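Binding component of ABC transporter (Wolinella succinogenes, PDB 3K4U) probably serves as the solute-capturing component of an ABC transporter, and holds a lysine molecule in its pocket in this crystal. Local coordinates at residues L7-E12 against D33-M38; P13-F18 against E189-A194; Y128-L133 against A137-Y142. One frame throughout, in Å; residues are numbered along the deposited sequence.

Contact 1 (L7-E12 against D33-M38); sequences LRVGLE and DLAREM. With LYS (lysine), chain K.
The strand that carries L7 and V9 runs almost antiparallel, at 162°, to the helix that carries A35 and M38, with the two short axes 9.9 Å apart at their closest and V9 abreast of A35. Between them the side chains meet by apolar contact alone. M38, deposited as selenomethionine, brings SE to 3.7 Å from CD2 of L7, and the two side chains cross at about a right angle. L7 reaches this point because its CG is anti to the backbone N (chi1 175°), while M38 extends as far as SE and then bends at chi3 (-59°). Two residues on, V9 turns CG2 to CB of A35 at 4.2 Å, a methyl-to-methyl contact. The pairing belongs to the first beta-alpha-beta crossover of the type II solute-binding fold, with strands 20-21 and 27-28 inserted ahead of helix 30-41, which leads on to strand 45-50, parallel beside strand 6-11. I67, from the parallel strand on the other flank, touches L7, V9 and M38 and continues this buried layer. Where strand 6-11 gives out, E12 OE1 accepts a hydrogen bond, modelled doubtfully short, from NZ of the bound lysine; S70 OG bonds to the E12 backbone N.

Contact 2 (P13-F18 against E189-A194); sequences PGYLPF and EPLGWA. With LYS (lysine), chain K.
Y15, which follows the bend at G14, is the first side chain of segment 13-18 to come near L191, its OH standing 4.3 Å from CD2 of that leucine. G14, with a positive phi of 112°, forms a G1 beta bulge with Y15, the two together facing E19. With CG of Y15 anti to the backbone N (chi1 -179°), the ring extends along the bound lysine, and its CE1 lies 3.6 Å from the ligand CB, an oblique approach. F162 adds an edge-to-face contact, and a weak hydrogen bond joins Y15 OH to D163 OD1. Y15, in the loop after strand 6-11, thus lines the lysine pocket of this family 3 binding protein, with F18 behind it; segment 189-194 comes from a strand paired antiparallel with strand 89-98. A cis peptide precedes P17, and the turn is closed by F18 N bonding to the carbonyl O of Y15 at 2.9 Å. F18 occupies the side of the Y15 ring plane opposite the ligand, its CD2 3.6 Å above the plane and over the ring centre, so the tyrosine is held between the ligand and a second aromatic residue. The F18 ring brings CZ to 3.7 Å from CD2 of L191, in an oblique crossing of the two side chains. The leucine divides its branches between two neighbours: CD2 packs on F18, whereas CD1 lies 4.0 Å from the ligand amino N. F227 meets the F18 ring edge-to-face.

Contact 3 (Y128-L133 against A137-Y142); sequences YAAKRL and AKLKTY
L139 forks against the helix that holds A130 and K131, giving one methyl to each residue. With its CB already pointing to the helix, CG anti to the backbone N (chi1 -180°) puts the fork against it, and with chi2 at 88° the two branches are spread toward neighbouring helical positions. CD1 meets CB of A130 at 3.8 Å. CD2 touches CG of K131 at 4.0 Å, and here the side chains cross at about a right angle, the leucine lying against the aliphatic root of the lysine. K131 has its CG beside the backbone N (chi1 -74°), and this atom, near the root of the side chain, makes the contact; the chain bends farther out, at chi3, and NZ has a long, weak ion pair with E127. The pairing closes the second half of a beta-alpha-beta unit made by strand 117-121, helix 125-133 and strand 138-142, the two strands being parallel neighbours. L139 also touches L118 on the first of these strands, so a single side chain meets both the helix and the adjoining strand. With no hydrogen bond between the segments, the contact rests on van der Waals packing, and the aliphatic stem of exposed, charged K131 supplies part of the apolar cover.

Overall arrangement
The three contacts illustrate how apolar packing changes with its place in a two-lobed fold. Contacts 1 and 2 are buried, with centres about 12 Å apart, and they touch through CE of M38 and CZ3 of W193, 3.7 Å apart; both also reach the bound lysine. Contact 3 is partly exposed, its centre about 30 Å from that of contact 1 and on the opposite side of the chain's centre. Contacts 1 and 3 each join a helix to a strand within a beta-alpha-beta arrangement, one sealed in the core, the other finished by the aliphatic part of K131. Contact 2 instead sets a loop with aromatic rings against a strand of the same mixed sheet that contact 3 reaches.

Contact 1 (L7-E12 against D33-M38)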
loop_
_atom_site.group_PDB
_atom_site.type_symbol
_atom_site.label_atom_id
_atom_site.label_comp_id
_atom_site.label_asym_id
_atom_site.label_seq_id
_atom_site.Cartn_x
_atom_site.Cartn_y
_atom_site.Cartn_z
ATOM N N LEU E 7 -23.431 28.620 -18.473
ATOM C CA LEU E 7 -22.151 28.683 -17.853
ATOM C C LEU E 7 -21.222 29.482 -18.733
ATOM O O LEU E 7 -20.873 29.041 -19.813
ATOM C CB LEU E 7 -21.587 27.270 -17.626
ATOM C CG LEU E 7 -20.157 27.262 -17.078
ATOM C CD1 LEU E 7 -20.119 27.916 -15.699
ATOM C CD2 LEU E 7 -19.585 25.870 -17.112
ATOM N N ARG E 8 -20.776 30.630 -18.242
ATOM C CA ARG E 8 -19.905 31.540 -19.013
ATOM C C ARG E 8 -18.426 31.358 -18.704
ATOM O O ARG E 8 -17.989 31.569 -17.568
ATOM C CB ARG E 8 -20.315 32.986 -18.739
ATOM C CG ARG E 8 -21.811 33.213 -18.938
ATOM C CD ARG E 8 -22.170 34.677 -18.941
ATOM N NE ARG E 8 -22.654 35.165 -17.644
ATOM C CZ ARG E 8 -21.980 35.981 -16.831
ATOM N NH1 ARG E 8 -22.517 36.387 -15.684
ATOM N NH2 ARG E 8 -20.776 36.406 -17.174
ATOM N N VAL E 9 -17.651 30.980 -19.718
ATOM C CA VAL E 9 -16.233 30.683 -19.527
ATOM C C VAL E 9 -15.312 31.608 -20.311
ATOM O O VAL E 9 -15.349 31.631 -21.560
ATOM C CB VAL E 9 -15.890 29.263 -19.979
ATOM C CG1 VAL E 9 -14.432 28.906 -19.557
ATOM C CG2 VAL E 9 -16.888 28.259 -19.422
ATOM N N GLY E 10 -14.448 32.315 -19.575
ATOM C CA GLY E 10 -13.396 33.139 -20.161
ATOM C C GLY E 10 -12.155 32.343 -20.515
ATOM O O GLY E 10 -11.730 31.469 -19.748
ATOM N N LEU E 11 -11.581 32.646 -21.684
ATOM C CA LEU E 11 -10.378 31.994 -22.171
ATOM C C LEU E 11 -9.755 32.794 -23.272
ATOM O O LEU E 11 -10.409 33.636 -23.868
ATOM C CB LEU E 11 -10.622 30.555 -22.642
ATOM C CG LEU E 11 -11.843 30.028 -23.380
ATOM C CD1 LEU E 11 -12.313 30.998 -24.471
ATOM C CD2 LEU E 11 -11.517 28.689 -23.987
ATOM N N GLU E 12 -8.466 32.559 -23.507
ATOM C CA GLU E 12 -7.721 33.302 -24.503
ATOM C C GLU E 12 -7.254 32.331 -25.562
ATOM O O GLU E 12 -6.440 31.432 -25.276
ATOM C CB GLU E 12 -6.527 34.029 -23.879
ATOM C CG GLU E 12 -5.985 35.157 -24.777
ATOM C CD GLU E 12 -4.564 35.551 -24.457
ATOM O OE1 GLU E 12 -3.743 34.634 -24.217
ATOM O OE2 GLU E 12 -4.254 36.771 -24.466
ATOM N N ASP E 33 -13.733 21.342 -24.871
ATOM C CA ASP E 33 -14.307 20.035 -24.487
ATOM C C ASP E 33 -14.581 19.864 -22.963
ATOM O O ASP E 33 -15.589 19.261 -22.569
ATOM C CB ASP E 33 -13.424 18.899 -25.030
ATOM C CG ASP E 33 -13.386 18.897 -26.553
ATOM O OD1 ASP E 33 -14.142 19.725 -27.132
ATOM O OD2 ASP E 33 -12.636 18.101 -27.168
ATOM N N LEU E 34 -13.689 20.391 -22.123
ATOM C CA LEU E 34 -13.878 20.316 -20.686
ATOM C C LEU E 34 -15.038 21.180 -20.308
ATOM O O LEU E 34 -15.975 20.744 -19.612
ATOM C CB LEU E 34 -12.614 20.802 -19.953
ATOM C CG LEU E 34 -11.575 19.823 -19.365
ATOM C CD1 LEU E 34 -11.738 18.410 -19.852
ATOM C CD2 LEU E 34 -10.147 20.307 -19.561
ATOM N N ALA E 35 -14.961 22.420 -20.769
ATOM C CA ALA E 35 -16.015 23.422 -20.554
ATOM C C ALA E 35 -17.347 22.932 -21.079
ATOM O O ALA E 35 -18.395 23.228 -20.509
ATOM C CB ALA E 35 -15.634 24.722 -21.216
ATOM N N ARG E 36 -17.300 22.151 -22.151
ATOM C CA ARG E 36 -18.511 21.555 -22.721
ATOM C C ARG E 36 -19.057 20.480 -21.776
ATOM O O ARG E 36 -20.255 20.454 -21.508
ATOM C CB ARG E 36 -18.254 21.046 -24.158
ATOM C CG ARG E 36 -19.492 20.597 -24.919
ATOM C CD ARG E 36 -19.239 20.443 -26.448
ATOM N NE ARG E 36 -19.434 21.701 -27.174
ATOM C CZ ARG E 36 -18.461 22.409 -27.740
ATOM N NH1 ARG E 36 -17.202 21.982 -27.703
ATOM N NH2 ARG E 36 -18.744 23.545 -28.363
ATOM N N GLU E 37 -18.186 19.617 -21.255
ATOM C CA GLU E 37 -18.597 18.542 -20.308
ATOM C C GLU E 37 -19.185 19.124 -19.037
ATOM O O GLU E 37 -20.249 18.731 -18.584
ATOM C CB GLU E 37 -17.418 17.631 -19.908
ATOM C CG GLU E 37 -16.987 16.592 -20.958
ATOM C CD GLU E 37 -18.034 15.504 -21.213
ATOM O OE1 GLU E 37 -18.816 15.160 -20.283
ATOM O OE2 GLU E 37 -18.085 14.992 -22.350
HETATM N N MSE E 38 -18.443 20.058 -18.463
HETATM C CA MSE E 38 -18.856 20.720 -17.281
HETATM C C MSE E 38 -20.246 21.320 -17.467
HETATM O O MSE E 38 -21.096 21.184 -16.591
HETATM C CB MSE E 38 -17.819 21.763 -16.940
HETATM C CG MSE E 38 -18.055 22.404 -15.634
HETATM SE SE MSE E 38 -16.928 23.953 -15.333
HETATM C CE MSE E 38 -15.169 23.090 -15.492
HETATM N N LYS K . 0.295 28.550 -18.048
HETATM C CA LYS K . 0.389 29.820 -18.738
HETATM C C LYS K . 0.109 30.910 -17.729
HETATM O O LYS K . -0.665 30.687 -16.801
HETATM C CB LYS K . -0.651 29.891 -19.865
HETATM C CG LYS K . -0.342 30.888 -20.957
HETATM C CD LYS K . -1.598 31.481 -21.490
HETATM C CE LYS K . -1.388 32.215 -22.819
HETATM N NZ LYS K . -2.668 32.520 -23.510
HETATM O OXT LYS K . 0.631 32.019 -17.818
#

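Contact 2 (P13-F18 against E189-A194)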
loop_
_atom_site.group_PDB
_atom_site.type_symbol
_atom_site.label_atom_id
_atom_site.label_comp_id
_atom_site.label_asym_id
_atom_site.label_seq_id
_atom_site.Cartn_x
_atom_site.Cartn_y
_atom_site.Cartn_z
ATOM N N PRO E 13 -7.785 32.460 -26.782
ATOM C CA PRO E 13 -7.390 31.434 -27.736
ATOM C C PRO E 13 -5.925 31.513 -28.142
ATOM O O PRO E 13 -5.319 32.590 -28.118
ATOM C CB PRO E 13 -8.316 31.697 -28.907
ATOM C CG PRO E 13 -9.601 32.171 -28.212
ATOM C CD PRO E 13 -9.059 33.098 -27.160
ATOM N N GLY E 14 -5.338 30.382 -28.495
ATOM C CA GLY E 14 -4.002 30.454 -29.062
ATOM C C GLY E 14 -2.900 29.867 -28.203
ATOM O O GLY E 14 -1.752 29.882 -28.622
ATOM N N TYR E 15 -3.257 29.381 -27.009
ATOM C CA TYR E 15 -2.451 28.452 -26.255
ATOM C C TYR E 15 -2.837 27.068 -26.710
ATOM O O TYR E 15 -3.665 26.420 -26.073
ATOM C CB TYR E 15 -2.759 28.593 -24.764
ATOM C CG TYR E 15 -1.972 27.707 -23.819
ATOM C CD1 TYR E 15 -2.343 27.614 -22.480
ATOM C CD2 TYR E 15 -0.861 26.970 -24.245
ATOM C CE1 TYR E 15 -1.633 26.840 -21.586
ATOM C CE2 TYR E 15 -0.145 26.171 -23.351
ATOM C CZ TYR E 15 -0.542 26.115 -22.032
ATOM O OH TYR E 15 0.143 25.330 -21.138
ATOM N N LEU E 16 -2.255 26.636 -27.831
ATOM C CA LEU E 16 -2.367 25.259 -28.336
ATOM C C LEU E 16 -1.875 24.208 -27.329
ATOM O O LEU E 16 -0.833 24.418 -26.711
ATOM C CB LEU E 16 -1.497 25.148 -29.590
ATOM C CG LEU E 16 -2.046 25.389 -31.006
ATOM C CD1 LEU E 16 -3.223 26.377 -31.081
ATOM C CD2 LEU E 16 -0.911 25.883 -31.859
ATOM N N PRO E 17 -2.606 23.085 -27.142
ATOM C CA PRO E 17 -3.916 22.631 -27.635
ATOM C C PRO E 17 -5.057 22.832 -26.623
ATOM O O PRO E 17 -6.036 22.084 -26.642
ATOM C CB PRO E 17 -3.700 21.135 -27.782
ATOM C CG PRO E 17 -2.888 20.797 -26.555
ATOM C CD PRO E 17 -1.946 22.003 -26.374
ATOM N N PHE E 18 -4.936 23.826 -25.747
ATOM C CA PHE E 18 -5.988 24.099 -24.801
ATOM C C PHE E 18 -7.129 24.899 -25.455
ATOM O O PHE E 18 -8.318 24.605 -25.255
ATOM C CB PHE E 18 -5.405 24.869 -23.636
ATOM C CG PHE E 18 -4.535 24.050 -22.724
ATOM C CD1 PHE E 18 -5.021 23.572 -21.522
ATOM C CD2 PHE E 18 -3.218 23.800 -23.040
ATOM C CE1 PHE E 18 -4.215 22.818 -20.669
ATOM C CE2 PHE E 18 -2.411 23.050 -22.191
ATOM C CZ PHE E 18 -2.922 22.560 -20.999
ATOM N N GLU E 189 4.376 23.518 -12.793
ATOM C CA GLU E 189 3.272 24.434 -13.071
ATOM C C GLU E 189 1.941 23.778 -13.124
ATOM O O GLU E 189 1.500 23.358 -14.172
ATOM C CB GLU E 189 3.539 25.306 -14.294
ATOM C CG GLU E 189 4.470 26.473 -13.956
ATOM C CD GLU E 189 4.961 27.206 -15.177
ATOM O OE1 GLU E 189 5.965 27.941 -15.078
ATOM O OE2 GLU E 189 4.332 27.062 -16.243
ATOM N N PRO E 190 1.305 23.647 -11.966
ATOM C CA PRO E 190 -0.026 23.101 -11.873
ATOM C C PRO E 190 -1.042 24.043 -12.485
ATOM O O PRO E 190 -1.021 25.263 -12.242
ATOM C CB PRO E 190 -0.258 23.011 -10.369
ATOM C CG PRO E 190 0.644 23.984 -9.799
ATOM C CD PRO E 190 1.867 23.969 -10.651
ATOM N N LEU E 191 -1.944 23.479 -13.256
ATOM C CA LEU E 191 -2.886 24.257 -14.000
ATOM C C LEU E 191 -4.264 24.055 -13.345
ATOM O O LEU E 191 -4.664 22.901 -13.093
ATOM C CB LEU E 191 -2.840 23.758 -15.445
ATOM C CG LEU E 191 -2.054 24.512 -16.531
ATOM C CD1 LEU E 191 -0.835 25.311 -16.088
ATOM C CD2 LEU E 191 -1.694 23.609 -17.636
ATOM N N GLY E 192 -4.984 25.138 -13.050
ATOM C CA GLY E 192 -6.302 25.009 -12.447
ATOM C C GLY E 192 -7.333 25.985 -13.008
ATOM O O GLY E 192 -6.956 26.984 -13.639
ATOM N N TRP E 193 -8.620 25.704 -12.793
ATOM C CA TRP E 193 -9.674 26.569 -13.262
ATOM C C TRP E 193 -9.792 27.557 -12.154
ATOM O O TRP E 193 -9.834 27.140 -10.993
ATOM C CB TRP E 193 -11.040 25.847 -13.397
ATOM C CG TRP E 193 -10.954 24.624 -14.201
ATOM C CD1 TRP E 193 -10.179 24.438 -15.304
ATOM C CD2 TRP E 193 -11.599 23.373 -13.937
ATOM N NE1 TRP E 193 -10.322 23.143 -15.757
ATOM C CE2 TRP E 193 -11.185 22.476 -14.929
ATOM C CE3 TRP E 193 -12.462 22.920 -12.932
ATOM C CZ2 TRP E 193 -11.603 21.153 -14.960
ATOM C CZ3 TRP E 193 -12.903 21.603 -12.979
ATOM C CH2 TRP E 193 -12.482 20.740 -13.995
ATOM N N ALA E 194 -9.909 28.844 -12.492
ATOM C CA ALA E 194 -10.168 29.870 -11.480
ATOM C C ALA E 194 -11.635 30.328 -11.467
ATOM O O ALA E 194 -12.366 30.202 -12.476
ATOM C CB ALA E 194 -9.257 31.032 -11.671
HETATM N N LYS K . 0.295 28.550 -18.048
HETATM C CA LYS K . 0.389 29.820 -18.738
HETATM C C LYS K . 0.109 30.910 -17.729
HETATM O O LYS K . -0.665 30.687 -16.801
HETATM C CB LYS K . -0.651 29.891 -19.865
HETATM C CG LYS K . -0.342 30.888 -20.957
HETATM C CD LYS K . -1.598 31.481 -21.490
HETATM C CE LYS K . -1.388 32.215 -22.819
HETATM N NZ LYS K . -2.668 32.520 -23.510
HETATM O OXT LYS K . 0.631 32.019 -17.818
#

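Contact 3 (Y128-L133 against A137-Y142)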
loop_
_atom_site.group_PDB
_atom_site.type_symbol
_atom_site.label_atom_id
_atom_site.label_comp_id
_atom_site.label_asym_id
_atom_site.label_seq_id
_atom_site.Cartn_x
_atom_site.Cartn_y
_atom_site.Cartn_z
ATOM N N TYR E 128 7.721 35.187 -16.534
ATOM C CA TYR E 128 8.205 35.221 -15.142
ATOM C C TYR E 128 9.278 34.149 -14.828
ATOM O O TYR E 128 10.255 34.416 -14.119
ATOM C CB TYR E 128 7.024 35.130 -14.164
ATOM C CG TYR E 128 5.962 36.170 -14.451
ATOM C CD1 TYR E 128 6.169 37.521 -14.102
ATOM C CD2 TYR E 128 4.751 35.822 -15.094
ATOM C CE1 TYR E 128 5.208 38.501 -14.395
ATOM C CE2 TYR E 128 3.782 36.796 -15.376
ATOM C CZ TYR E 128 4.023 38.130 -15.032
ATOM O OH TYR E 128 3.071 39.096 -15.303
ATOM N N ALA E 129 9.079 32.950 -15.362
ATOM C CA ALA E 129 10.063 31.869 -15.266
ATOM C C ALA E 129 11.377 32.270 -15.954
ATOM O O ALA E 129 12.436 32.288 -15.311
ATOM C CB ALA E 129 9.516 30.571 -15.852
ATOM N N ALA E 130 11.315 32.629 -17.235
ATOM C CA ALA E 130 12.514 33.062 -17.938
ATOM C C ALA E 130 13.273 34.163 -17.198
ATOM O O ALA E 130 14.499 34.179 -17.230
ATOM C CB ALA E 130 12.194 33.493 -19.348
ATOM N N LYS E 131 12.566 35.068 -16.524
ATOM C CA LYS E 131 13.248 36.135 -15.791
ATOM C C LYS E 131 13.987 35.582 -14.564
ATOM O O LYS E 131 15.051 36.068 -14.205
ATOM C CB LYS E 131 12.285 37.254 -15.407
ATOM C CG LYS E 131 11.899 38.120 -16.574
ATOM C CD LYS E 131 10.644 38.927 -16.293
ATOM C CE LYS E 131 10.954 40.397 -16.067
ATOM N NZ LYS E 131 9.729 41.154 -15.728
ATOM N N ARG E 132 13.411 34.558 -13.945
ATOM C CA ARG E 132 14.061 33.819 -12.875
ATOM C C ARG E 132 15.221 32.980 -13.429
ATOM O O ARG E 132 16.364 33.178 -13.039
ATOM C CB ARG E 132 13.046 32.891 -12.193
ATOM C CG ARG E 132 12.309 33.452 -10.980
ATOM C CD ARG E 132 11.289 32.432 -10.449
ATOM N NE ARG E 132 11.764 31.050 -10.620
ATOM C CZ ARG E 132 11.139 30.085 -11.311
ATOM N NH1 ARG E 132 9.966 30.318 -11.911
ATOM N NH2 ARG E 132 11.684 28.868 -11.387
ATOM N N LEU E 133 14.914 32.065 -14.349
ATOM C CA LEU E 133 15.882 31.114 -14.899
ATOM C C LEU E 133 16.981 31.724 -15.753
ATOM O O LEU E 133 18.113 31.282 -15.685
ATOM C CB LEU E 133 15.170 30.041 -15.724
ATOM C CG LEU E 133 14.857 28.658 -15.144
ATOM C CD1 LEU E 133 14.469 28.669 -13.677
ATOM C CD2 LEU E 133 13.760 28.011 -15.962
ATOM N N ALA E 137 20.658 35.906 -21.016
ATOM C CA ALA E 137 20.116 35.884 -22.376
ATOM C C ALA E 137 19.204 37.065 -22.619
ATOM O O ALA E 137 18.603 37.577 -21.678
ATOM C CB ALA E 137 19.394 34.587 -22.642
ATOM N N LYS E 138 19.124 37.519 -23.870
ATOM C CA LYS E 138 18.164 38.575 -24.215
ATOM C C LYS E 138 16.768 37.991 -24.138
ATOM O O LYS E 138 16.490 36.950 -24.742
ATOM C CB LYS E 138 18.376 39.106 -25.629
ATOM C CG LYS E 138 19.276 40.308 -25.775
ATOM C CD LYS E 138 19.479 40.587 -27.268
ATOM C CE LYS E 138 20.919 41.023 -27.587
ATOM N NZ LYS E 138 21.233 40.889 -29.051
ATOM N N LEU E 139 15.901 38.662 -23.389
ATOM C CA LEU E 139 14.489 38.315 -23.366
ATOM C C LEU E 139 13.617 39.403 -23.994
ATOM O O LEU E 139 13.530 40.524 -23.467
ATOM C CB LEU E 139 14.000 38.000 -21.943
ATOM C CG LEU E 139 12.514 37.615 -21.857
ATOM C CD1 LEU E 139 12.337 36.116 -22.053
ATOM C CD2 LEU E 139 11.908 38.056 -20.535
ATOM N N LYS E 140 12.965 39.037 -25.101
ATOM C CA LYS E 140 11.971 39.882 -25.763
ATOM C C LYS E 140 10.586 39.256 -25.715
ATOM O O LYS E 140 10.434 38.032 -25.728
ATOM C CB LYS E 140 12.350 40.130 -27.214
ATOM C CG LYS E 140 13.456 41.144 -27.401
ATOM C CD LYS E 140 13.322 41.835 -28.735
ATOM C CE LYS E 140 13.515 40.882 -29.878
ATOM N NZ LYS E 140 13.761 41.641 -31.110
ATOM N N THR E 141 9.577 40.120 -25.695
ATOM C CA THR E 141 8.205 39.687 -25.459
ATOM C C THR E 141 7.212 40.213 -26.500
ATOM O O THR E 141 7.348 41.315 -27.006
ATOM C CB THR E 141 7.691 40.169 -24.101
ATOM O OG1 THR E 141 7.540 41.598 -24.155
ATOM C CG2 THR E 141 8.618 39.760 -22.984
ATOM N N TYR E 142 6.184 39.411 -26.748
ATOM C CA TYR E 142 5.218 39.650 -27.765
ATOM C C TYR E 142 3.835 39.297 -27.254
ATOM O O TYR E 142 3.670 38.388 -26.421
ATOM C CB TYR E 142 5.578 38.807 -28.986
ATOM C CG TYR E 142 6.901 39.227 -29.583
ATOM C CD1 TYR E 142 6.965 40.292 -30.478
ATOM C CD2 TYR E 142 8.098 38.586 -29.223
ATOM C CE1 TYR E 142 8.157 40.700 -31.013
ATOM C CE2 TYR E 142 9.307 38.992 -29.757
ATOM C CZ TYR E 142 9.329 40.057 -30.659
ATOM O OH TYR E 142 10.520 40.491 -31.207
#